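Local coordinates for protein R.Ecl18kI (Enterobacter cloacae, PDB 2GB7) that recognises the double-stranded DNA sequence 5'-CCNGG-3' as a type II restriction endonuclease and cuts it before the first cytosine, at residues G156-L161 and P193-R198. The protein carries 1 engineered substitution. Numbering follows the deposited sequence.
With nucleotides of chain B.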
loop_
_atom_site.group_PDB
_atom_site.type_symbol
_atom_site.label_atom_id
_atom_site.label_comp_id
_atom_site.label_asym_id
_atom_site.label_seq_id
_atom_site.Cartn_x
_atom_site.Cartn_y
_atom_site.Cartn_z
ATOM N N GLY F 156 -6.464 -9.592 -14.897
ATOM C CA GLY F 156 -6.094 -9.244 -13.517
ATOM C C GLY F 156 -7.099 -8.312 -12.875
ATOM O O GLY F 156 -7.683 -7.479 -13.564
ATOM N N LYS F 157 -7.299 -8.421 -11.556
ATOM C CA LYS F 157 -8.270 -7.548 -10.888
ATOM C C LYS F 157 -7.790 -6.085 -10.843
ATOM O O LYS F 157 -8.575 -5.168 -10.569
ATOM C CB LYS F 157 -8.659 -8.081 -9.498
ATOM C CG LYS F 157 -9.237 -9.510 -9.497
ATOM C CD LYS F 157 -10.386 -9.682 -10.511
ATOM C CE LYS F 157 -10.991 -11.087 -10.453
ATOM N NZ LYS F 157 -11.941 -11.314 -11.590
ATOM N N LEU F 158 -6.531 -5.840 -11.196
ATOM C CA LEU F 158 -6.009 -4.463 -11.213
ATOM C C LEU F 158 -6.251 -3.783 -12.608
ATOM O O LEU F 158 -6.000 -2.588 -12.771
ATOM C CB LEU F 158 -4.557 -4.512 -10.695
ATOM C CG LEU F 158 -3.384 -3.976 -11.510
ATOM C CD1 LEU F 158 -2.072 -4.252 -10.790
ATOM C CD2 LEU F 158 -3.366 -4.551 -12.908
ATOM N N VAL F 159 -6.759 -4.549 -13.562
ATOM C CA VAL F 159 -7.173 -3.933 -14.826
ATOM C C VAL F 159 -8.512 -3.301 -14.560
ATOM O O VAL F 159 -9.413 -3.959 -14.007
ATOM C CB VAL F 159 -7.379 -4.969 -15.903
ATOM C CG1 VAL F 159 -7.987 -4.279 -17.171
ATOM C CG2 VAL F 159 -6.074 -5.686 -16.189
ATOM N N ASP F 160 -8.632 -2.020 -14.888
ATOM C CA ASP F 160 -9.864 -1.267 -14.663
ATOM C C ASP F 160 -10.776 -1.226 -15.876
ATOM O O ASP F 160 -11.993 -1.327 -15.731
ATOM C CB ASP F 160 -9.513 0.143 -14.266
ATOM C CG ASP F 160 -8.854 0.183 -12.910
ATOM O OD1 ASP F 160 -9.337 -0.521 -11.965
ATOM O OD2 ASP F 160 -7.815 0.850 -12.786
ATOM N N LEU F 161 -10.177 -1.037 -17.052
ATOM C CA LEU F 161 -10.943 -0.905 -18.298
ATOM C C LEU F 161 -10.404 -1.822 -19.364
ATOM O O LEU F 161 -9.198 -1.963 -19.509
ATOM C CB LEU F 161 -10.842 0.514 -18.820
ATOM C CG LEU F 161 -11.328 1.586 -17.847
ATOM C CD1 LEU F 161 -10.905 2.960 -18.263
ATOM C CD2 LEU F 161 -12.843 1.489 -17.616
ATOM N N PRO F 193 3.499 -5.598 -13.367
ATOM C CA PRO F 193 4.165 -6.688 -14.089
ATOM C C PRO F 193 3.750 -8.058 -13.575
ATOM O O PRO F 193 3.662 -9.000 -14.330
ATOM C CB PRO F 193 5.650 -6.445 -13.796
ATOM C CG PRO F 193 5.779 -5.003 -13.644
ATOM C CD PRO F 193 4.512 -4.692 -12.797
ATOM N N GLU F 194 3.478 -8.178 -12.279
ATOM C CA GLU F 194 3.031 -9.469 -11.779
ATOM C C GLU F 194 1.753 -9.904 -12.476
ATOM O O GLU F 194 1.646 -11.055 -12.928
ATOM C CB GLU F 194 2.858 -9.422 -10.243
ATOM C CG GLU F 194 2.446 -10.802 -9.698
ATOM C CD GLU F 194 0.978 -11.127 -9.817
ATOM O OE1 GLU F 194 0.128 -10.201 -9.801
ATOM O OE2 GLU F 194 0.664 -12.353 -9.880
ATOM N N GLU F 195 0.808 -8.986 -12.634
ATOM C CA GLU F 195 -0.450 -9.326 -13.271
ATOM C C GLU F 195 -0.298 -9.518 -14.779
ATOM O O GLU F 195 -0.883 -10.444 -15.333
ATOM C CB GLU F 195 -1.540 -8.316 -12.921
ATOM C CG GLU F 195 -1.971 -8.499 -11.461
ATOM C CD GLU F 195 -2.659 -9.856 -11.270
ATOM O OE1 GLU F 195 -3.774 -10.025 -11.805
ATOM O OE2 GLU F 195 -2.093 -10.760 -10.621
ATOM N N VAL F 196 0.551 -8.707 -15.402
ATOM C CA VAL F 196 0.826 -8.868 -16.843
ATOM C C VAL F 196 1.409 -10.234 -17.110
ATOM O O VAL F 196 0.936 -10.986 -17.988
ATOM C CB VAL F 196 1.751 -7.759 -17.318
ATOM C CG1 VAL F 196 2.306 -8.041 -18.730
ATOM C CG2 VAL F 196 0.968 -6.482 -17.388
ATOM N N ASN F 197 2.408 -10.600 -16.322
ATOM C CA ASN F 197 3.068 -11.873 -16.567
ATOM C C ASN F 197 2.215 -13.084 -16.212
ATOM O O ASN F 197 2.306 -14.132 -16.880
ATOM C CB ASN F 197 4.416 -11.875 -15.886
ATOM C CG ASN F 197 5.389 -10.919 -16.557
ATOM O OD1 ASN F 197 6.209 -10.285 -15.892
ATOM N ND2 ASN F 197 5.291 -10.796 -17.870
ATOM N N ARG F 198 1.368 -12.950 -15.207
ATOM C CA ARG F 198 0.511 -14.045 -14.784
ATOM C C ARG F 198 -0.512 -14.428 -15.834
ATOM O O ARG F 198 -0.839 -15.602 -15.976
ATOM C CB ARG F 198 -0.209 -13.673 -13.477
ATOM C CG ARG F 198 -0.997 -14.819 -12.829
ATOM C CD ARG F 198 -1.537 -14.360 -11.478
ATOM N NE ARG F 198 -2.595 -13.362 -11.637
ATOM C CZ ARG F 198 -3.826 -13.642 -12.045
ATOM N NH1 ARG F 198 -4.185 -14.912 -12.293
ATOM N NH2 ARG F 198 -4.707 -12.664 -12.185
ATOM P P DC B 2 -6.816 -8.647 -5.550
ATOM O OP1 DC B 2 -7.054 -9.599 -6.664
ATOM O OP2 DC B 2 -5.676 -8.867 -4.625
ATOM O "O5'" DC B 2 -6.688 -7.188 -6.171
ATOM C "C5'" DC B 2 -7.797 -6.609 -6.846
ATOM C "C4'" DC B 2 -7.953 -5.158 -6.463
ATOM O "O4'" DC B 2 -8.512 -5.018 -5.133
ATOM C "C3'" DC B 2 -6.668 -4.336 -6.480
ATOM O "O3'" DC B 2 -6.962 -3.101 -7.112
ATOM C "C2'" DC B 2 -6.365 -4.122 -5.006
ATOM C "C1'" DC B 2 -7.762 -4.061 -4.408
ATOM N N1 DC B 2 -7.852 -4.399 -2.975
ATOM C C2 DC B 2 -8.477 -3.489 -2.106
ATOM O O2 DC B 2 -8.963 -2.447 -2.573
ATOM N N3 DC B 2 -8.540 -3.772 -0.785
ATOM C C4 DC B 2 -8.023 -4.914 -0.324
ATOM N N4 DC B 2 -8.101 -5.152 0.988
ATOM C C5 DC B 2 -7.399 -5.863 -1.186
ATOM C C6 DC B 2 -7.335 -5.567 -2.492
HETATM O O HOH W 1 -6.092 -10.659 -9.502
#
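Carboxylate oxygen OE1 of E195 lies only 3.0 Å from CA of G156, meeting backbone carbon where a side chain would otherwise begin. G156 opens a type I beta turn, closed by V159 N bonding to G156 O, that carries the loop to strand 161-163; E195 sits on helix 191-199. No direct hydrogen bond joins loop and helix. R198 grips E195 side-on: NH2 donates to OE1 at 2.8 Å, nearly straight at 172°, and NE to OE2, both on the syn sides, though NE comes from 31° out of the carboxylate plane. The bend at chi3 (70°) turns NE back toward E195, and the guanidinium edge also approaches G156 CA, with NH2 3.9 Å away. Beside this polar patch, L158 CD2 rests 4.2 Å from E195 CB, while L158 also touches M204 of strand 204-207 and a DNA phosphate. One water accepts from K157 N and can donate to OP1 of DC2 of chain B or, weakly, to E195 OE1, having more acceptors than protons. K157 CB comes within a tight 3.2 Å of that nucleotide's C5'. In this EcoRII-C domain of the PDDEXK clan, R198 thus holds the E195 carboxylate against the loop, and the water is consistent with a loose bridge between phosphate, loop and E195.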